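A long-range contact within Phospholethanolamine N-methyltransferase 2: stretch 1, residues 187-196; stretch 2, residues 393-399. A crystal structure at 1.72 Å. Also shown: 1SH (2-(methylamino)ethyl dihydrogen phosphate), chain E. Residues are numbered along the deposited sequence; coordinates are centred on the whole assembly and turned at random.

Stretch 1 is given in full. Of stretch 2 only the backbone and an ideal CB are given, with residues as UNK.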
# COMPACT_ATOMS: atom_id res chain seq x y z
N ASP A 187 10.81 -2.25 -10.48
CA ASP A 187 10.10 -3.24 -11.28
C ASP A 187 10.95 -4.49 -11.55
O ASP A 187 10.48 -5.62 -11.37
CB ASP A 187 9.60 -2.62 -12.58
CG ASP A 187 8.36 -1.76 -12.38
OD1 ASP A 187 7.73 -1.86 -11.30
OD2 ASP A 187 8.00 -1.00 -13.31
N THR A 188 12.21 -4.30 -11.95
CA THR A 188 13.08 -5.45 -12.19
C THR A 188 13.36 -6.24 -10.92
O THR A 188 13.43 -7.48 -10.95
CB THR A 188 14.41 -5.06 -12.88
OG1 THR A 188 15.08 -4.07 -12.09
CG2 THR A 188 14.15 -4.51 -14.26
N GLY A 189 13.55 -5.54 -9.81
CA GLY A 189 13.72 -6.21 -8.53
C GLY A 189 12.51 -7.04 -8.15
O GLY A 189 12.65 -8.17 -7.68
N ILE A 190 11.32 -6.46 -8.34
CA ILE A 190 10.08 -7.16 -8.04
C ILE A 190 9.96 -8.44 -8.87
O ILE A 190 9.74 -9.52 -8.33
CB ILE A 190 8.85 -6.26 -8.26
CG1 ILE A 190 8.79 -5.18 -7.16
CG2 ILE A 190 7.59 -7.07 -8.23
CD1 ILE A 190 7.80 -4.06 -7.47
N PHE A 191 10.13 -8.33 -10.19
CA PHE A 191 9.96 -9.51 -11.03
C PHE A 191 11.07 -10.56 -10.83
O PHE A 191 10.82 -11.75 -10.96
CB PHE A 191 9.76 -9.13 -12.50
CG PHE A 191 8.52 -8.30 -12.73
CD1 PHE A 191 7.28 -8.76 -12.32
CD2 PHE A 191 8.60 -7.05 -13.34
CE1 PHE A 191 6.13 -7.99 -12.51
CE2 PHE A 191 7.46 -6.28 -13.54
CZ PHE A 191 6.23 -6.76 -13.12
N ALA A 192 12.28 -10.12 -10.48
CA ALA A 192 13.34 -11.07 -10.16
C ALA A 192 13.00 -11.81 -8.86
O ALA A 192 13.20 -13.01 -8.76
CB ALA A 192 14.67 -10.37 -10.04
N TYR A 193 12.48 -11.09 -7.88
CA TYR A 193 12.02 -11.71 -6.63
C TYR A 193 10.89 -12.72 -6.90
O TYR A 193 10.92 -13.84 -6.38
CB TYR A 193 11.52 -10.65 -5.66
CG TYR A 193 12.57 -10.02 -4.77
CD1 TYR A 193 13.63 -10.75 -4.26
CD2 TYR A 193 12.48 -8.68 -4.41
CE1 TYR A 193 14.58 -10.17 -3.44
CE2 TYR A 193 13.40 -8.09 -3.59
CZ TYR A 193 14.45 -8.83 -3.10
OH TYR A 193 15.38 -8.24 -2.28
N GLU A 194 9.89 -12.31 -7.69
CA GLU A 194 8.78 -13.21 -8.00
C GLU A 194 9.28 -14.50 -8.65
O GLU A 194 8.76 -15.60 -8.41
CB GLU A 194 7.76 -12.52 -8.92
CG GLU A 194 6.57 -13.39 -9.22
CD GLU A 194 5.64 -12.82 -10.28
OE1 GLU A 194 6.07 -11.94 -11.06
OE2 GLU A 194 4.49 -13.28 -10.34
N TRP A 195 10.31 -14.37 -9.48
CA TRP A 195 10.86 -15.53 -10.17
C TRP A 195 11.39 -16.56 -9.18
O TRP A 195 11.14 -17.75 -9.32
CB TRP A 195 11.96 -15.12 -11.15
CG TRP A 195 12.34 -16.21 -12.14
CD1 TRP A 195 11.82 -16.40 -13.39
CD2 TRP A 195 13.34 -17.22 -11.96
NE1 TRP A 195 12.42 -17.48 -13.99
CE2 TRP A 195 13.36 -18.00 -13.14
CE3 TRP A 195 14.22 -17.55 -10.93
CZ2 TRP A 195 14.23 -19.08 -13.30
CZ3 TRP A 195 15.07 -18.62 -11.10
CH2 TRP A 195 15.07 -19.37 -12.28
N ILE A 196 12.12 -16.10 -8.16
CA ILE A 196 12.67 -17.02 -7.17
C ILE A 196 11.64 -17.49 -6.13
O ILE A 196 11.63 -18.67 -5.74
CB ILE A 196 13.96 -16.47 -6.50
CG1 ILE A 196 14.53 -17.48 -5.51
CG2 ILE A 196 13.68 -15.17 -5.75
CD1 ILE A 196 14.66 -18.86 -6.07
N UNK A 393 16.76 -20.24 -18.20
CA UNK A 393 15.45 -19.65 -18.41
C UNK A 393 15.37 -18.26 -17.77
O UNK A 393 14.65 -17.38 -18.26
CB UNK A 393 14.36 -20.56 -17.84
N UNK A 394 16.12 -18.06 -16.69
CA UNK A 394 16.18 -16.76 -16.02
C UNK A 394 16.88 -15.72 -16.89
O UNK A 394 16.41 -14.59 -17.03
CB UNK A 394 16.90 -16.89 -14.68
N UNK A 395 18.01 -16.11 -17.48
CA UNK A 395 18.82 -15.19 -18.27
C UNK A 395 18.13 -14.77 -19.57
O UNK A 395 18.54 -13.80 -20.20
CB UNK A 395 20.17 -15.83 -18.59
N UNK A 396 17.09 -15.50 -19.95
CA UNK A 396 16.29 -15.12 -21.11
C UNK A 396 15.39 -13.94 -20.78
O UNK A 396 14.94 -13.22 -21.68
CB UNK A 396 15.45 -16.30 -21.60
N UNK A 397 15.13 -13.73 -19.49
CA UNK A 397 14.19 -12.71 -19.05
C UNK A 397 14.87 -11.53 -18.35
O UNK A 397 14.47 -10.38 -18.54
CB UNK A 397 13.16 -13.34 -18.11
N UNK A 398 15.90 -11.81 -17.56
CA UNK A 398 16.59 -10.78 -16.79
C UNK A 398 18.08 -10.74 -17.09
O UNK A 398 18.61 -11.64 -17.75
CB UNK A 398 16.37 -11.01 -15.29
N UNK A 399 18.76 -9.72 -16.58
CA UNK A 399 20.19 -9.54 -16.82
C UNK A 399 21.05 -10.50 -16.00
O UNK A 399 20.57 -11.12 -15.05
CB UNK A 399 20.59 -8.10 -16.51
O4 1SH E . 15.66 -11.36 1.44
P1 1SH E . 15.63 -9.92 0.92
O1 1SH E . 16.29 -8.98 1.85
O3 1SH E . 16.33 -9.87 -0.49
O2 1SH E . 14.12 -9.47 0.79
C1 1SH E . 13.28 -10.24 0.10
C2 1SH E . 11.80 -9.87 0.20
N1 1SH E . 11.17 -10.02 1.49
C3 1SH E . 9.87 -9.47 1.40

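Stretch 1 is a helix, and the side that meets stretch 2 offers little polarity: the broad indole of Trp195, the small methyl of Ala192, and the backbone around Phe191. No charged group reaches across, so the positions that face it should favour apolar or aromatic side chains.

Position 393 lies in a helix, its CA-to-CB bond sideways to stretch 1 and its ideal CB 4.8 Å from Trp195 CZ2. Many small or polar residues would serve. The residue is Thr393, which stays at the margin of the indole and forms no hydrogen bond to stretch 1.

Position 394 is far more constrained. Its ideal CB sits 3.7 Å from Trp195 CZ2, and although the bond points sideways, a side chain leaving here can run past the indole and reach the methyl of Ala192. Leucine, methionine or an aromatic residue could use that space; a charged group would find no partner in stretch 1. The deposited residue is Phe394, with chi1 in t. Its ring turns an edge to the face of Trp195, the planes at 79° and the centroid of the six-membered indole ring 4.8 Å from that of the phenyl. Phe394 CD1 comes within 3.3 Å of Trp195 CD2, and Phe394 CZ lies 4.3 Å from Ala192 CB. The Phe394 CB also lies over the six-membered ring of Trp195, 4.0 Å from its centroid, in a CH-pi contact.

Positions 395 and 396 are out of reach of stretch 1, which therefore sets no preference; they are Leu395 and Ala396.

At 397 the bond points toward stretch 1, but the ideal CB has nothing within 5.5 Å. A long, flexible chain could span the gap. Lys397 brings its aliphatic part to the indole, Lys397 CD lying 4.4 Å from Trp195 NE1.

Position 398 also points toward stretch 1 across a gap, here opposite Ala192, whose CA is 7.4 Å from the CA of 398. The small alanine leaves room for a large apolar group; phenylalanine, tyrosine or perhaps methionine would suit. Phe398 fills it with chi1 in m, laying one ring face over Ala192 CA. Phe398 CE1 lies 3.7 Å from Phe191 CB, and Phe398 CE2 is 4.1 Å from Trp195 CD1 in an offset edge-to-face pair, the edge of Phe398 meeting the face of Trp195.

Position 399 is out of reach, but it directly precedes a helix, where serine, threonine, aspartate or asparagine can cap a free backbone N. Ser399 does so just past the stretch.

Stretch 2 393-399: TFLAKFS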
# COMPACT_ATOMS: atom_id res chain seq x y z
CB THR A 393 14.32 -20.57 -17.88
OG1 THR A 393 14.43 -21.86 -18.48
CG2 THR A 393 12.94 -19.99 -18.20
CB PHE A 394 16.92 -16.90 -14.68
CG PHE A 394 16.92 -15.64 -13.84
CD1 PHE A 394 15.91 -15.40 -12.92
CD2 PHE A 394 17.93 -14.69 -13.98
CE1 PHE A 394 15.90 -14.24 -12.15
CE2 PHE A 394 17.92 -13.53 -13.22
CZ PHE A 394 16.91 -13.31 -12.30
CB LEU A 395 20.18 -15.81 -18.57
CG LEU A 395 21.07 -15.99 -17.34
CD1 LEU A 395 22.30 -16.84 -17.65
CD2 LEU A 395 21.48 -14.64 -16.78
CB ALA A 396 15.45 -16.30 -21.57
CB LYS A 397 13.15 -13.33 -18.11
CG LYS A 397 12.68 -14.71 -18.52
CD LYS A 397 11.53 -15.20 -17.65
CE LYS A 397 10.25 -14.43 -17.94
NZ LYS A 397 9.08 -14.91 -17.15
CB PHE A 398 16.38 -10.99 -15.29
CG PHE A 398 14.94 -11.21 -14.90
CD1 PHE A 398 14.13 -10.15 -14.54
CD2 PHE A 398 14.42 -12.50 -14.88
CE1 PHE A 398 12.81 -10.37 -14.17
CE2 PHE A 398 13.10 -12.72 -14.52
CZ PHE A 398 12.29 -11.66 -14.17
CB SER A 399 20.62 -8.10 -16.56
OG SER A 399 20.81 -7.86 -15.17
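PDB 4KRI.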